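Local coordinates for protein monoacylglycerol lipase (Palaeococcus ferrophilus, PDB 6QE2) that probably hydrolyses monoacylglycerols to glycerol and free fatty acids, as a serine hydrolase of the alpha/beta-hydrolase fold, at residues L148-Y159 and G230-W241. Sequence-based numbering, arbitrary orientation.
Sequences LLSRNPDAVKRY and GAYHEIFEDPEW. With GOL (glycerol), chain C.
R151 meets D238 through a side-on, two-nitrogen salt bridge: NE reaches OD2 at 2.9 Å, NH2 reaches OD1, both carboxylate oxygens use syn lone pairs, and the two planes lie 17° apart. NH2 also bridges to E240 OE1, approached on the anti side, so one nitrogen serves two acids. The bend at chi3 (-65°) turns the guanidinium back over G230, whose O lies over one face. Lower down the same chain, R151 CG sits 3.5 Å from the Y232 ring centroid and 5° off its normal, a CH-pi contact. A second salt bridge joins R158 NH2 to E237 OE1 at an unusually short 2.5 Å, so the exact length is doubtful, and A155 CB packs against E237 OE2.

Hydrogen bonds and waters tie the backbones: E234 N donates to L149 O (2.7 Å), and the side-chain ND2 of N152, the N-cap residue, donates to E237 O (3.2 Å), in the carbonyl plane. One water links S150 OG, E234 O and E237 N; another joins R151 N, Y232 N, E234 O and D238 OD2.

Near the probable catalytic centre, glycerol O2 donates to E234 OE2 (2.8 Å), and L149 CD2 packs on glycerol C2. H233, probably the triad histidine with S87 and D203, has NE2 3.2 Å from glycerol O3 and also bonded to S87 OG. The contact joins the loop 148-152 and the first turns of helix 153-161 to the loop carrying H233, which runs from the edge strand 223-228 to helix 242-256.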
ATOM      1  N   LEU A 148      -6.827 -11.553  11.226  1.00 30.18           N
ATOM      2  CA  LEU A 148      -7.677 -10.862  10.269  1.00 31.26           C
ATOM      3  C   LEU A 148      -6.960 -10.572   8.955  1.00 32.29           C
ATOM      4  O   LEU A 148      -7.564  -9.985   8.051  1.00 31.20           O
ATOM      5  CB  LEU A 148      -8.160  -9.545  10.882  1.00 32.19           C
ATOM      6  CG  LEU A 148      -9.192  -9.647  12.005  1.00 36.52           C
ATOM      7  CD1 LEU A 148      -9.583  -8.258  12.497  1.00 40.67           C
ATOM      8  CD2 LEU A 148     -10.407 -10.456  11.579  1.00 37.66           C
ATOM      9  N   LEU A 149      -5.693 -10.969   8.834  1.00 30.95           N
ATOM     10  CA  LEU A 149      -4.924 -10.667   7.630  1.00 30.18           C
ATOM     11  C   LEU A 149      -5.291 -11.567   6.459  1.00 33.38           C
ATOM     12  O   LEU A 149      -5.384 -11.095   5.321  1.00 32.12           O
ATOM     13  CB  LEU A 149      -3.430 -10.792   7.921  1.00 27.03           C
ATOM     14  CG  LEU A 149      -2.820  -9.717   8.813  1.00 30.26           C
ATOM     15  CD1 LEU A 149      -1.404 -10.124   9.162  1.00 28.39           C
ATOM     16  CD2 LEU A 149      -2.832  -8.375   8.106  1.00 35.17           C
ATOM     17  N   SER A 150      -5.501 -12.857   6.709  1.00 35.41           N
ATOM     18  CA  SER A 150      -5.623 -13.811   5.619  1.00 29.73           C
ATOM     19  C   SER A 150      -6.407 -15.031   6.072  1.00 40.06           C
ATOM     20  O   SER A 150      -6.290 -15.461   7.222  1.00 39.91           O
ATOM     21  CB  SER A 150      -4.241 -14.249   5.116  1.00 41.56           C
ATOM     22  OG  SER A 150      -4.353 -15.282   4.151  1.00 35.26           O
ATOM     23  N   ARG A 151      -7.202 -15.583   5.153  1.00 33.36           N
ATOM     24  CA  ARG A 151      -7.845 -16.869   5.379  1.00 43.30           C
ATOM     25  C   ARG A 151      -6.860 -18.034   5.346  1.00 41.15           C
ATOM     26  O   ARG A 151      -7.247 -19.159   5.679  1.00 40.86           O
ATOM     27  CB  ARG A 151      -8.949 -17.078   4.344  1.00 38.05           C
ATOM     28  CG  ARG A 151     -10.080 -16.076   4.470  1.00 37.46           C
ATOM     29  CD  ARG A 151     -11.301 -16.503   3.681  1.00 38.89           C
ATOM     30  NE  ARG A 151     -11.055 -16.523   2.243  1.00 35.55           N
ATOM     31  CZ  ARG A 151     -11.975 -16.839   1.340  1.00 36.85           C
ATOM     32  NH1 ARG A 151     -13.209 -17.163   1.728  1.00 33.22           N
ATOM     33  NH2 ARG A 151     -11.668 -16.830   0.048  1.00 34.42           N
ATOM     34  N   ASN A 152      -5.608 -17.792   4.951  1.00 36.52           N
ATOM     35  CA  ASN A 152      -4.579 -18.825   4.934  1.00 37.20           C
ATOM     36  C   ASN A 152      -3.882 -18.846   6.288  1.00 44.85           C
ATOM     37  O   ASN A 152      -3.143 -17.902   6.605  1.00 36.73           O
ATOM     38  CB  ASN A 152      -3.576 -18.547   3.816  1.00 39.76           C
ATOM     39  CG  ASN A 152      -2.490 -19.609   3.697  1.00 42.03           C
ATOM     40  OD1 ASN A 152      -2.246 -20.398   4.609  1.00 43.71           O
ATOM     41  ND2 ASN A 152      -1.825 -19.627   2.547  1.00 39.38           N
ATOM     42  N   PRO A 153      -4.104 -19.872   7.089  1.00 46.74           N
ATOM     43  CA  PRO A 153      -3.490 -19.916   8.415  1.00 44.26           C
ATOM     44  C   PRO A 153      -1.964 -19.922   8.380  1.00 45.01           C
ATOM     45  O   PRO A 153      -1.340 -19.377   9.275  1.00 41.40           O
ATOM     46  CB  PRO A 153      -4.043 -21.207   9.016  1.00 50.51           C
ATOM     47  CG  PRO A 153      -4.440 -22.029   7.845  1.00 54.52           C
ATOM     48  CD  PRO A 153      -4.915 -21.064   6.813  1.00 48.67           C
ATOM     49  N   ASP A 154      -1.379 -20.517   7.350  1.00 43.27           N
ATOM     50  CA  ASP A 154       0.068 -20.573   7.224  1.00 48.21           C
ATOM     51  C   ASP A 154       0.648 -19.194   6.900  1.00 42.86           C
ATOM     52  O   ASP A 154       1.761 -18.870   7.291  1.00 42.90           O
ATOM     53  CB  ASP A 154       0.474 -21.599   6.171  1.00 43.72           C
ATOM     54  CG  ASP A 154       0.219 -23.026   6.620  1.00 66.28           C
ATOM     55  OD1 ASP A 154      -0.337 -23.808   5.824  1.00 68.11           O
ATOM     56  OD2 ASP A 154       0.570 -23.367   7.767  1.00 64.68           O
ATOM     57  N   ALA A 155      -0.122 -18.387   6.188  1.00 41.97           N
ATOM     58  CA  ALA A 155       0.306 -17.040   5.852  1.00 35.66           C
ATOM     59  C   ALA A 155       0.320 -16.202   7.116  1.00 35.67           C
ATOM     60  O   ALA A 155       1.211 -15.395   7.319  1.00 39.12           O
ATOM     61  CB  ALA A 155      -0.624 -16.431   4.825  1.00 35.29           C
ATOM     62  N   VAL A 156      -0.677 -16.411   7.968  1.00 33.71           N
ATOM     63  CA  VAL A 156      -0.780 -15.676   9.211  1.00 28.83           C
ATOM     64  C   VAL A 156       0.384 -16.032  10.106  1.00 32.98           C
ATOM     65  O   VAL A 156       1.000 -15.170  10.700  1.00 38.82           O
ATOM     66  CB  VAL A 156      -2.083 -15.990   9.948  1.00 31.22           C
ATOM     67  CG1 VAL A 156      -2.058 -15.389  11.337  1.00 37.42           C
ATOM     68  CG2 VAL A 156      -3.267 -15.469   9.162  1.00 36.90           C
ATOM     69  N   LYS A 157       0.689 -17.316  10.174  1.00 37.25           N
ATOM     70  CA  LYS A 157       1.791 -17.795  10.985  1.00 42.79           C
ATOM     71  C   LYS A 157       3.119 -17.208  10.515  1.00 40.77           C
ATOM     72  O   LYS A 157       3.943 -16.814  11.318  1.00 41.37           O
ATOM     73  CB  LYS A 157       1.833 -19.318  10.951  1.00 51.17           C
ATOM     74  CG  LYS A 157       3.051 -19.929  11.603  1.00 55.32           C
ATOM     75  CD  LYS A 157       2.885 -21.432  11.702  1.00 59.99           C
ATOM     76  CE  LYS A 157       4.229 -22.122  11.681  1.00 64.29           C
ATOM     77  NZ  LYS A 157       4.869 -22.056  13.020  1.00 68.12           N
ATOM     78  N   ARG A 158       3.314 -17.152   9.206  1.00 36.44           N
ATOM     79  CA  ARG A 158       4.539 -16.596   8.658  1.00 36.03           C
ATOM     80  C   ARG A 158       4.700 -15.131   9.048  1.00 36.51           C
ATOM     81  O   ARG A 158       5.782 -14.694   9.397  1.00 42.82           O
ATOM     82  CB  ARG A 158       4.553 -16.727   7.139  1.00 42.70           C
ATOM     83  CG  ARG A 158       4.904 -18.113   6.652  1.00 47.10           C
ATOM     84  CD  ARG A 158       5.354 -18.094   5.208  1.00 51.17           C
ATOM     85  NE  ARG A 158       4.240 -17.944   4.291  1.00 47.72           N
ATOM     86  CZ  ARG A 158       3.402 -18.920   3.974  1.00 54.36           C
ATOM     87  NH1 ARG A 158       3.548 -20.120   4.509  1.00 56.64           N
ATOM     88  NH2 ARG A 158       2.416 -18.695   3.121  1.00 53.49           N
ATOM     89  N   TYR A 159       3.610 -14.383   8.985  1.00 36.98           N
ATOM     90  CA  TYR A 159       3.615 -12.970   9.328  1.00 32.67           C
ATOM     91  C   TYR A 159       4.029 -12.788  10.767  1.00 35.90           C
ATOM     92  O   TYR A 159       4.849 -11.946  11.089  1.00 31.38           O
ATOM     93  CB  TYR A 159       2.221 -12.397   9.121  1.00 35.97           C
ATOM     94  CG  TYR A 159       2.063 -10.916   9.372  1.00 37.41           C
ATOM     95  CD1 TYR A 159       2.274  -9.997   8.365  1.00 30.80           C
ATOM     96  CD2 TYR A 159       1.664 -10.445  10.605  1.00 32.80           C
ATOM     97  CE1 TYR A 159       2.108  -8.647   8.582  1.00 32.69           C
ATOM     98  CE2 TYR A 159       1.493  -9.098  10.830  1.00 31.88           C
ATOM     99  CZ  TYR A 159       1.717  -8.202   9.813  1.00 30.08           C
ATOM    100  OH  TYR A 159       1.553  -6.863  10.036  1.00 35.83           O
ATOM    101  N   GLY A 230     -15.161 -12.988  -0.083  1.00 30.48           N
ATOM    102  CA  GLY A 230     -14.740 -13.744   1.070  1.00 32.79           C
ATOM    103  C   GLY A 230     -13.317 -13.502   1.526  1.00 35.60           C
ATOM    104  O   GLY A 230     -12.977 -13.867   2.655  1.00 32.01           O
ATOM    105  N   ALA A 231     -12.477 -12.894   0.692  1.00 31.68           N
ATOM    106  CA  ALA A 231     -11.084 -12.701   1.063  1.00 27.64           C
ATOM    107  C   ALA A 231     -10.959 -11.688   2.194  1.00 30.14           C
ATOM    108  O   ALA A 231     -11.791 -10.792   2.353  1.00 27.49           O
ATOM    109  CB  ALA A 231     -10.262 -12.246  -0.145  1.00 26.49           C
ATOM    110  N   TYR A 232      -9.903 -11.848   2.989  1.00 26.62           N
ATOM    111  CA  TYR A 232      -9.586 -10.937   4.077  1.00 26.10           C
ATOM    112  C   TYR A 232      -8.727  -9.787   3.539  1.00 27.76           C
ATOM    113  O   TYR A 232      -8.765  -9.460   2.348  1.00 27.52           O
ATOM    114  CB  TYR A 232      -8.873 -11.694   5.205  1.00 28.21           C
ATOM    115  CG  TYR A 232      -9.760 -12.622   6.014  1.00 33.09           C
ATOM    116  CD1 TYR A 232     -11.108 -12.765   5.722  1.00 34.27           C
ATOM    117  CD2 TYR A 232      -9.238 -13.348   7.077  1.00 31.19           C
ATOM    118  CE1 TYR A 232     -11.910 -13.615   6.464  1.00 35.31           C
ATOM    119  CE2 TYR A 232     -10.034 -14.195   7.826  1.00 40.09           C
ATOM    120  CZ  TYR A 232     -11.365 -14.328   7.517  1.00 35.44           C
ATOM    121  OH  TYR A 232     -12.159 -15.174   8.265  1.00 42.85           O
ATOM    122  N   HIS A 233      -7.948  -9.158   4.426  1.00 29.20           N
ATOM    123  CA  HIS A 233      -7.169  -7.970   4.079  1.00 25.47           C
ATOM    124  C   HIS A 233      -6.063  -8.288   3.078  1.00 29.44           C
ATOM    125  O   HIS A 233      -5.825  -7.515   2.141  1.00 26.67           O
ATOM    126  CB  HIS A 233      -6.586  -7.371   5.356  1.00 26.81           C
ATOM    127  CG  HIS A 233      -5.796  -6.114   5.147  1.00 27.56           C
ATOM    128  ND1 HIS A 233      -6.349  -4.963   4.628  1.00 27.21           N
ATOM    129  CD2 HIS A 233      -4.501  -5.823   5.416  1.00 29.52           C
ATOM    130  CE1 HIS A 233      -5.424  -4.018   4.579  1.00 26.12           C
ATOM    131  NE2 HIS A 233      -4.293  -4.516   5.047  1.00 25.41           N
ATOM    132  N   GLU A 234      -5.371  -9.405   3.264  1.00 26.10           N
ATOM    133  CA  GLU A 234      -4.314  -9.827   2.347  1.00 26.67           C
ATOM    134  C   GLU A 234      -4.887 -10.884   1.413  1.00 32.86           C
ATOM    135  O   GLU A 234      -5.192 -12.002   1.841  1.00 30.48           O
ATOM    136  CB  GLU A 234      -3.106 -10.359   3.109  1.00 27.31           C
ATOM    137  CG  GLU A 234      -2.368  -9.276   3.856  1.00 30.79           C
ATOM    138  CD  GLU A 234      -1.121  -9.772   4.548  1.00 30.36           C
ATOM    139  OE1 GLU A 234      -0.793 -10.970   4.414  1.00 32.30           O
ATOM    140  OE2 GLU A 234      -0.469  -8.959   5.234  1.00 35.64           O
ATOM    141  N   ILE A 235      -5.052 -10.518   0.141  1.00 28.13           N
ATOM    142  CA  ILE A 235      -5.519 -11.471  -0.861  1.00 24.83           C
ATOM    143  C   ILE A 235      -4.368 -12.282  -1.441  1.00 32.12           C
ATOM    144  O   ILE A 235      -4.620 -13.333  -2.056  1.00 29.16           O
ATOM    145  CB  ILE A 235      -6.295 -10.730  -1.969  1.00 29.17           C
ATOM    146  CG1 ILE A 235      -7.265  -9.722  -1.349  1.00 27.52           C
ATOM    147  CG2 ILE A 235      -7.098 -11.700  -2.832  1.00 32.23           C
ATOM    148  CD1 ILE A 235      -7.842  -8.732  -2.337  1.00 28.57           C
ATOM    149  N   PHE A 236      -3.116 -11.854  -1.217  1.00 29.45           N
ATOM    150  CA  PHE A 236      -1.944 -12.420  -1.894  1.00 31.81           C
ATOM    151  C   PHE A 236      -1.828 -13.924  -1.705  1.00 35.75           C
ATOM    152  O   PHE A 236      -1.429 -14.641  -2.633  1.00 31.18           O
ATOM    153  CB  PHE A 236      -0.661 -11.760  -1.383  1.00 29.25           C
ATOM    154  CG  PHE A 236      -0.602 -10.284  -1.605  1.00 37.24           C
ATOM    155  CD1 PHE A 236      -1.130  -9.408  -0.672  1.00 39.76           C
ATOM    156  CD2 PHE A 236       0.005  -9.767  -2.739  1.00 36.04           C
ATOM    157  CE1 PHE A 236      -1.071  -8.042  -0.873  1.00 41.65           C
ATOM    158  CE2 PHE A 236       0.064  -8.403  -2.947  1.00 44.94           C
ATOM    159  CZ  PHE A 236      -0.476  -7.538  -2.012  1.00 35.29           C
ATOM    160  N   GLU A 237      -2.071 -14.376  -0.481  1.00 30.51           N
ATOM    161  CA  GLU A 237      -1.962 -15.786  -0.138  1.00 29.05           C
ATOM    162  C   GLU A 237      -3.297 -16.474   0.132  1.00 27.40           C
ATOM    163  O   GLU A 237      -3.324 -17.569   0.683  1.00 36.73           O
ATOM    164  CB  GLU A 237      -1.006 -15.966   1.041  1.00 33.35           C
ATOM    165  CG  GLU A 237       0.268 -15.147   0.910  1.00 40.70           C
ATOM    166  CD  GLU A 237       1.264 -15.421   2.016  1.00 47.78           C
ATOM    167  OE1 GLU A 237       1.879 -16.507   2.008  1.00 54.40           O
ATOM    168  OE2 GLU A 237       1.441 -14.548   2.887  1.00 34.74           O
ATOM    169  N   ASP A 238      -4.398 -15.833  -0.241  1.00 27.59           N
ATOM    170  CA  ASP A 238      -5.713 -16.418  -0.013  1.00 27.94           C
ATOM    171  C   ASP A 238      -5.781 -17.724  -0.783  1.00 38.83           C
ATOM    172  O   ASP A 238      -5.382 -17.782  -1.944  1.00 38.50           O
ATOM    173  CB  ASP A 238      -6.803 -15.472  -0.510  1.00 27.33           C
ATOM    174  CG  ASP A 238      -8.187 -15.889  -0.062  1.00 34.85           C
ATOM    175  OD1 ASP A 238      -8.917 -16.496  -0.868  1.00 31.37           O
ATOM    176  OD2 ASP A 238      -8.543 -15.608   1.098  1.00 38.48           O
ATOM    177  N   PRO A 239      -6.365 -18.767  -0.131  1.00 43.18           N
ATOM    178  CA  PRO A 239      -6.491 -20.092  -0.758  1.00 43.44           C
ATOM    179  C   PRO A 239      -7.333 -20.065  -2.000  1.00 38.89           C
ATOM    180  O   PRO A 239      -6.955 -20.664  -3.013  1.00 49.43           O
ATOM    181  CB  PRO A 239      -7.147 -20.933   0.355  1.00 43.61           C
ATOM    182  CG  PRO A 239      -6.817 -20.169   1.670  1.00 48.80           C
ATOM    183  CD  PRO A 239      -6.967 -18.746   1.233  1.00 34.11           C
ATOM    184  N   GLU A 240      -8.418 -19.316  -1.976  1.00 34.77           N
ATOM    185  CA  GLU A 240      -9.319 -19.258  -3.120  1.00 39.33           C
ATOM    186  C   GLU A 240      -8.831 -18.278  -4.172  1.00 45.39           C
ATOM    187  O   GLU A 240      -8.901 -18.569  -5.372  1.00 40.60           O
ATOM    188  CB  GLU A 240     -10.720 -18.874  -2.642  1.00 38.88           C
ATOM    189  CG  GLU A 240     -11.728 -18.749  -3.746  1.00 39.57           C
ATOM    190  CD  GLU A 240     -13.121 -18.458  -3.244  1.00 42.74           C
ATOM    191  OE1 GLU A 240     -13.303 -18.273  -2.004  1.00 35.89           O
ATOM    192  OE2 GLU A 240     -14.043 -18.381  -4.095  1.00 43.92           O
ATOM    193  N   TRP A 241      -8.245 -17.147  -3.759  1.00 31.71           N
ATOM    194  CA  TRP A 241      -8.067 -16.034  -4.672  1.00 29.42           C
ATOM    195  C   TRP A 241      -6.621 -15.604  -4.937  1.00 29.56           C
ATOM    196  O   TRP A 241      -6.408 -14.745  -5.802  1.00 31.50           O
ATOM    197  CB  TRP A 241      -8.821 -14.822  -4.106  1.00 31.86           C
ATOM    198  CG  TRP A 241     -10.284 -14.991  -4.054  1.00 38.18           C
ATOM    199  CD1 TRP A 241     -11.070 -14.984  -2.954  1.00 32.51           C
ATOM    200  CD2 TRP A 241     -11.154 -15.128  -5.175  1.00 33.20           C
ATOM    201  NE1 TRP A 241     -12.397 -15.106  -3.322  1.00 33.18           N
ATOM    202  CE2 TRP A 241     -12.474 -15.180  -4.681  1.00 32.43           C
ATOM    203  CE3 TRP A 241     -10.946 -15.181  -6.553  1.00 32.54           C
ATOM    204  CZ2 TRP A 241     -13.565 -15.326  -5.509  1.00 40.53           C
ATOM    205  CZ3 TRP A 241     -12.026 -15.302  -7.386  1.00 37.57           C
ATOM    206  CH2 TRP A 241     -13.329 -15.386  -6.859  1.00 41.97           C
TER
HETATM  207  C1  GOL C 301       0.830  -5.515   6.371  1.00 40.22           C
HETATM  208  O1  GOL C 301       1.449  -5.440   7.647  1.00 35.67           O
HETATM  209  C2  GOL C 301      -0.545  -6.106   6.558  1.00 41.62           C
HETATM  210  O2  GOL C 301      -1.195  -6.249   5.301  1.00 31.88           O
HETATM  211  C3  GOL C 301      -1.319  -5.150   7.441  1.00 46.49           C
HETATM  212  O3  GOL C 301      -1.558  -3.966   6.693  1.00 52.28           O
HETATM  213  O   HOH W   1      -3.415 -13.839   2.190  1.00 35.03           O
HETATM  214  O   HOH W   2      -7.513 -13.738   2.720  1.00 33.51           O
HETATM  215  O   HOH W   3     -15.074 -17.386  -0.637  1.00 52.21           O